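Local coordinates for protein dipeptidase AC. Metallo peptidase. MEROPS family M19 (Rhodobacter sphaeroides, PDB 3LY0) that probably hydrolyses dipeptides with a two-zinc centre and is held here with a phosphinate mimic of L-Ala-D-Ala in its active site, at residues P164-P169 with V176-P181. Sequence-based numbering, arbitrary orientation.
Sequences PVWSRP and VPFRFP. With LY0 ((2R)-3-[(R)-[(1R)-1-aminoethyl](hydroxy)phosphoryl]-2-methylpropanoic acid), chain C.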
ATOM      1  N   PRO A 164      -4.158   4.657   9.438  1.00  9.99           N
ATOM      2  CA  PRO A 164      -4.646   4.493  10.814  1.00  9.99           C
ATOM      3  C   PRO A 164      -5.152   3.086  11.123  1.00 10.32           C
ATOM      4  O   PRO A 164      -5.036   2.627  12.266  1.00 11.85           O
ATOM      5  CB  PRO A 164      -5.786   5.508  10.902  1.00 12.18           C
ATOM      6  CG  PRO A 164      -5.399   6.578   9.924  1.00 12.34           C
ATOM      7  CD  PRO A 164      -4.711   5.853   8.784  1.00 11.14           C
ATOM      8  N   VAL A 165      -5.738   2.420  10.133  1.00  9.59           N
ATOM      9  CA  VAL A 165      -6.230   1.070  10.340  1.00  9.49           C
ATOM     10  C   VAL A 165      -5.829   0.111   9.230  1.00  9.12           C
ATOM     11  O   VAL A 165      -5.613   0.513   8.081  1.00  9.62           O
ATOM     12  CB  VAL A 165      -7.771   1.032  10.467  1.00  9.67           C
ATOM     13  CG1 VAL A 165      -8.252   1.977  11.564  1.00 10.40           C
ATOM     14  CG2 VAL A 165      -8.451   1.343   9.113  1.00 10.22           C
ATOM     15  N   TRP A 166      -5.737  -1.164   9.595  1.00  9.35           N
ATOM     16  CA  TRP A 166      -5.762  -2.262   8.652  1.00  9.57           C
ATOM     17  C   TRP A 166      -7.232  -2.721   8.662  1.00  9.08           C
ATOM     18  O   TRP A 166      -8.104  -1.966   9.112  1.00 10.73           O
ATOM     19  CB  TRP A 166      -4.776  -3.357   9.089  1.00 10.44           C
ATOM     20  CG  TRP A 166      -4.704  -4.482   8.129  1.00  9.27           C
ATOM     21  CD1 TRP A 166      -4.254  -4.431   6.832  1.00 10.44           C
ATOM     22  CD2 TRP A 166      -5.104  -5.836   8.363  1.00  9.58           C
ATOM     23  NE1 TRP A 166      -4.360  -5.672   6.250  1.00 12.29           N
ATOM     24  CE2 TRP A 166      -4.888  -6.550   7.161  1.00 11.35           C
ATOM     25  CE3 TRP A 166      -5.644  -6.514   9.461  1.00 12.29           C
ATOM     26  CZ2 TRP A 166      -5.175  -7.908   7.034  1.00 13.96           C
ATOM     27  CZ3 TRP A 166      -5.939  -7.873   9.324  1.00 12.76           C
ATOM     28  CH2 TRP A 166      -5.702  -8.550   8.123  1.00 13.47           C
ATOM     29  N   SER A 167      -7.517  -3.926   8.176  1.00 10.12           N
ATOM     30  CA  SER A 167      -8.895  -4.426   8.194  1.00  9.16           C
ATOM     31  C   SER A 167      -9.193  -5.062   9.560  1.00 12.73           C
ATOM     32  O   SER A 167      -9.377  -6.278   9.677  1.00 11.38           O
ATOM     33  CB  SER A 167      -9.116  -5.391   7.031  1.00 11.01           C
ATOM     34  OG  SER A 167      -9.273  -4.672   5.807  1.00 10.31           O
ATOM     35  N   ARG A 168      -9.216  -4.212  10.589  1.00 11.04           N
ATOM     36  CA  ARG A 168      -9.243  -4.649  11.982  1.00 12.34           C
ATOM     37  C   ARG A 168      -9.402  -3.395  12.836  1.00 11.52           C
ATOM     38  O   ARG A 168      -8.830  -2.361  12.511  1.00 11.62           O
ATOM     39  CB  ARG A 168      -7.920  -5.357  12.296  1.00 11.87           C
ATOM     40  CG  ARG A 168      -7.740  -5.824  13.736  1.00 12.98           C
ATOM     41  CD  ARG A 168      -6.417  -6.576  13.870  1.00 13.45           C
ATOM     42  NE  ARG A 168      -5.290  -5.724  13.491  1.00 10.82           N
ATOM     43  CZ  ARG A 168      -4.179  -6.148  12.903  1.00 12.14           C
ATOM     44  NH1 ARG A 168      -4.008  -7.430  12.618  1.00 11.72           N
ATOM     45  NH2 ARG A 168      -3.229  -5.268  12.603  1.00 11.35           N
ATOM     46  N   PRO A 169     -10.208  -3.464  13.910  1.00 11.28           N
ATOM     47  CA  PRO A 169     -10.440  -2.248  14.699  1.00 11.78           C
ATOM     48  C   PRO A 169      -9.178  -1.780  15.426  1.00 12.18           C
ATOM     49  O   PRO A 169      -8.373  -2.617  15.839  1.00 14.28           O
ATOM     50  CB  PRO A 169     -11.505  -2.694  15.713  1.00 12.75           C
ATOM     51  CG  PRO A 169     -11.336  -4.176  15.817  1.00 13.66           C
ATOM     52  CD  PRO A 169     -10.987  -4.611  14.414  1.00 12.32           C
ATOM     53  N   VAL A 176     -12.324  -1.833   6.971  1.00 10.62           N
ATOM     54  CA  VAL A 176     -13.346  -2.654   6.345  1.00 10.16           C
ATOM     55  C   VAL A 176     -13.024  -4.120   6.537  1.00 11.92           C
ATOM     56  O   VAL A 176     -11.868  -4.520   6.487  1.00 11.63           O
ATOM     57  CB  VAL A 176     -13.487  -2.377   4.817  1.00 10.33           C
ATOM     58  CG1 VAL A 176     -13.928  -0.951   4.560  1.00 11.53           C
ATOM     59  CG2 VAL A 176     -12.197  -2.729   4.049  1.00 10.90           C
ATOM     60  N   PRO A 177     -14.050  -4.945   6.756  1.00 12.43           N
ATOM     61  CA  PRO A 177     -13.816  -6.379   6.624  1.00 11.94           C
ATOM     62  C   PRO A 177     -13.638  -6.710   5.153  1.00 12.30           C
ATOM     63  O   PRO A 177     -14.104  -5.942   4.300  1.00 14.79           O
ATOM     64  CB  PRO A 177     -15.129  -6.985   7.128  1.00 13.80           C
ATOM     65  CG  PRO A 177     -16.153  -5.932   6.799  1.00 17.44           C
ATOM     66  CD  PRO A 177     -15.459  -4.629   7.059  1.00 15.87           C
ATOM     67  N   PHE A 178     -12.975  -7.816   4.849  1.00 11.29           N
ATOM     68  CA  PHE A 178     -12.872  -8.271   3.466  1.00 12.61           C
ATOM     69  C   PHE A 178     -14.177  -8.924   3.055  1.00 12.51           C
ATOM     70  O   PHE A 178     -14.563  -9.952   3.614  1.00 14.65           O
ATOM     71  CB  PHE A 178     -11.727  -9.264   3.314  1.00 14.31           C
ATOM     72  CG  PHE A 178     -10.393  -8.679   3.621  1.00 13.32           C
ATOM     73  CD1 PHE A 178      -9.751  -7.869   2.693  1.00 15.53           C
ATOM     74  CD2 PHE A 178      -9.783  -8.913   4.843  1.00 15.30           C
ATOM     75  CE1 PHE A 178      -8.521  -7.313   2.975  1.00 12.83           C
ATOM     76  CE2 PHE A 178      -8.551  -8.364   5.130  1.00 15.42           C
ATOM     77  CZ  PHE A 178      -7.917  -7.559   4.196  1.00 15.23           C
ATOM     78  N   ARG A 179     -14.858  -8.325   2.083  1.00 12.38           N
ATOM     79  CA  ARG A 179     -16.152  -8.832   1.648  1.00 12.65           C
ATOM     80  C   ARG A 179     -16.345  -8.555   0.165  1.00 13.44           C
ATOM     81  O   ARG A 179     -15.861  -7.558  -0.360  1.00 12.53           O
ATOM     82  CB  ARG A 179     -17.253  -8.154   2.462  1.00 13.95           C
ATOM     83  CG  ARG A 179     -18.665  -8.348   1.973  1.00 19.55           C
ATOM     84  CD  ARG A 179     -19.610  -7.527   2.842  1.00 25.13           C
ATOM     85  NE  ARG A 179     -19.505  -7.927   4.242  1.00 25.43           N
ATOM     86  CZ  ARG A 179     -19.494  -7.097   5.282  1.00 26.30           C
ATOM     87  NH1 ARG A 179     -19.596  -5.784   5.115  1.00 27.98           N
ATOM     88  NH2 ARG A 179     -19.398  -7.586   6.507  1.00 32.00           N
ATOM     89  N   PHE A 180     -17.054  -9.446  -0.519  1.00 13.22           N
ATOM     90  CA  PHE A 180     -17.447  -9.201  -1.904  1.00 13.39           C
ATOM     91  C   PHE A 180     -18.767  -9.908  -2.174  1.00 12.85           C
ATOM     92  O   PHE A 180     -18.889 -11.088  -1.869  1.00 14.76           O
ATOM     93  CB  PHE A 180     -16.408  -9.736  -2.888  1.00 12.55           C
ATOM     94  CG  PHE A 180     -16.729  -9.414  -4.326  1.00 11.83           C
ATOM     95  CD1 PHE A 180     -16.178  -8.295  -4.935  1.00 12.70           C
ATOM     96  CD2 PHE A 180     -17.611 -10.205  -5.052  1.00 12.91           C
ATOM     97  CE1 PHE A 180     -16.482  -7.984  -6.241  1.00 15.07           C
ATOM     98  CE2 PHE A 180     -17.929  -9.899  -6.370  1.00 14.70           C
ATOM     99  CZ  PHE A 180     -17.363  -8.784  -6.971  1.00 15.42           C
ATOM    100  N   PRO A 181     -19.753  -9.196  -2.743  1.00 13.17           N
ATOM    101  CA  PRO A 181     -19.712  -7.762  -3.021  1.00 11.76           C
ATOM    102  C   PRO A 181     -20.133  -6.994  -1.773  1.00 12.72           C
ATOM    103  O   PRO A 181     -20.806  -7.550  -0.902  1.00 14.11           O
ATOM    104  CB  PRO A 181     -20.770  -7.604  -4.115  1.00 11.50           C
ATOM    105  CG  PRO A 181     -21.783  -8.621  -3.749  1.00 14.18           C
ATOM    106  CD  PRO A 181     -20.981  -9.814  -3.293  1.00 11.65           C
TER
HETATM  107  P   LY0 C 363      -2.449  -6.407   2.807  1.00 12.30           P
HETATM  108  C1  LY0 C 363      -2.085  -8.472   4.653  1.00 16.69           C
HETATM  109  N1  LY0 C 363      -0.525  -6.545   4.671  1.00 11.58           N
HETATM  110  C2  LY0 C 363      -1.348  -7.419   3.854  1.00 13.43           C
HETATM  111  C4  LY0 C 363      -3.202  -7.442   1.489  1.00 13.75           C
HETATM  112  C5  LY0 C 363      -4.689  -7.297   1.326  1.00 13.92           C
HETATM  113  C6  LY0 C 363      -5.137  -5.861   1.294  1.00 12.37           C
HETATM  114  C7  LY0 C 363      -5.289  -8.165   0.251  1.00 16.28           C
HETATM  115  O31 LY0 C 363      -1.574  -5.314   2.241  1.00 12.01           O
HETATM  116  O32 LY0 C 363      -3.542  -5.749   3.712  1.00 11.45           O
HETATM  117  O61 LY0 C 363      -6.457  -5.581   1.439  1.00 12.92           O
HETATM  118  O62 LY0 C 363      -4.327  -4.927   1.171  1.00 11.69           O
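Trp166 carries its CG anti to the backbone N (chi1 -177°), while Phe178 has CG anti to the carbonyl carbon, beside its own backbone N, and the two rings meet in an offset edge-to-face pair in the active site of this TIM-barrel peptidase. The edge of Phe178 is directed at the six-membered ring of Trp166, planes at 61°, with Phe178 CE2 3.9 Å from Trp166 CZ2. Ser167, centre of an inverse gamma turn in the loop that follows strand 159-163, fills the corner the two rings make. Its CB lies over the centre of the indole face, and its OG lies 3.6 Å above a face of the Phe178 ring, offset toward the rim. From there Ser167 OG donates to Val176 O at 2.7 Å, nearly in line with the carbonyl, joining the residue after Trp166 to the backbone two residues before Phe178 and so linking two parts of the same loop. The same hydroxyl is hydrogen-bonded to ND1 of His212, a zinc ligand, so it probably helps orient that imidazole as a second-shell residue. Both aromatic rings reach the phosphinate inhibitor with their edges. Phe178 CE1 comes within 3.1 Å of its carboxylate O61, and Trp166 NE1 donates to the phosphinate oxygen O32, lying in the indole plane, at 2.7 Å with an N-H...O angle of 161°.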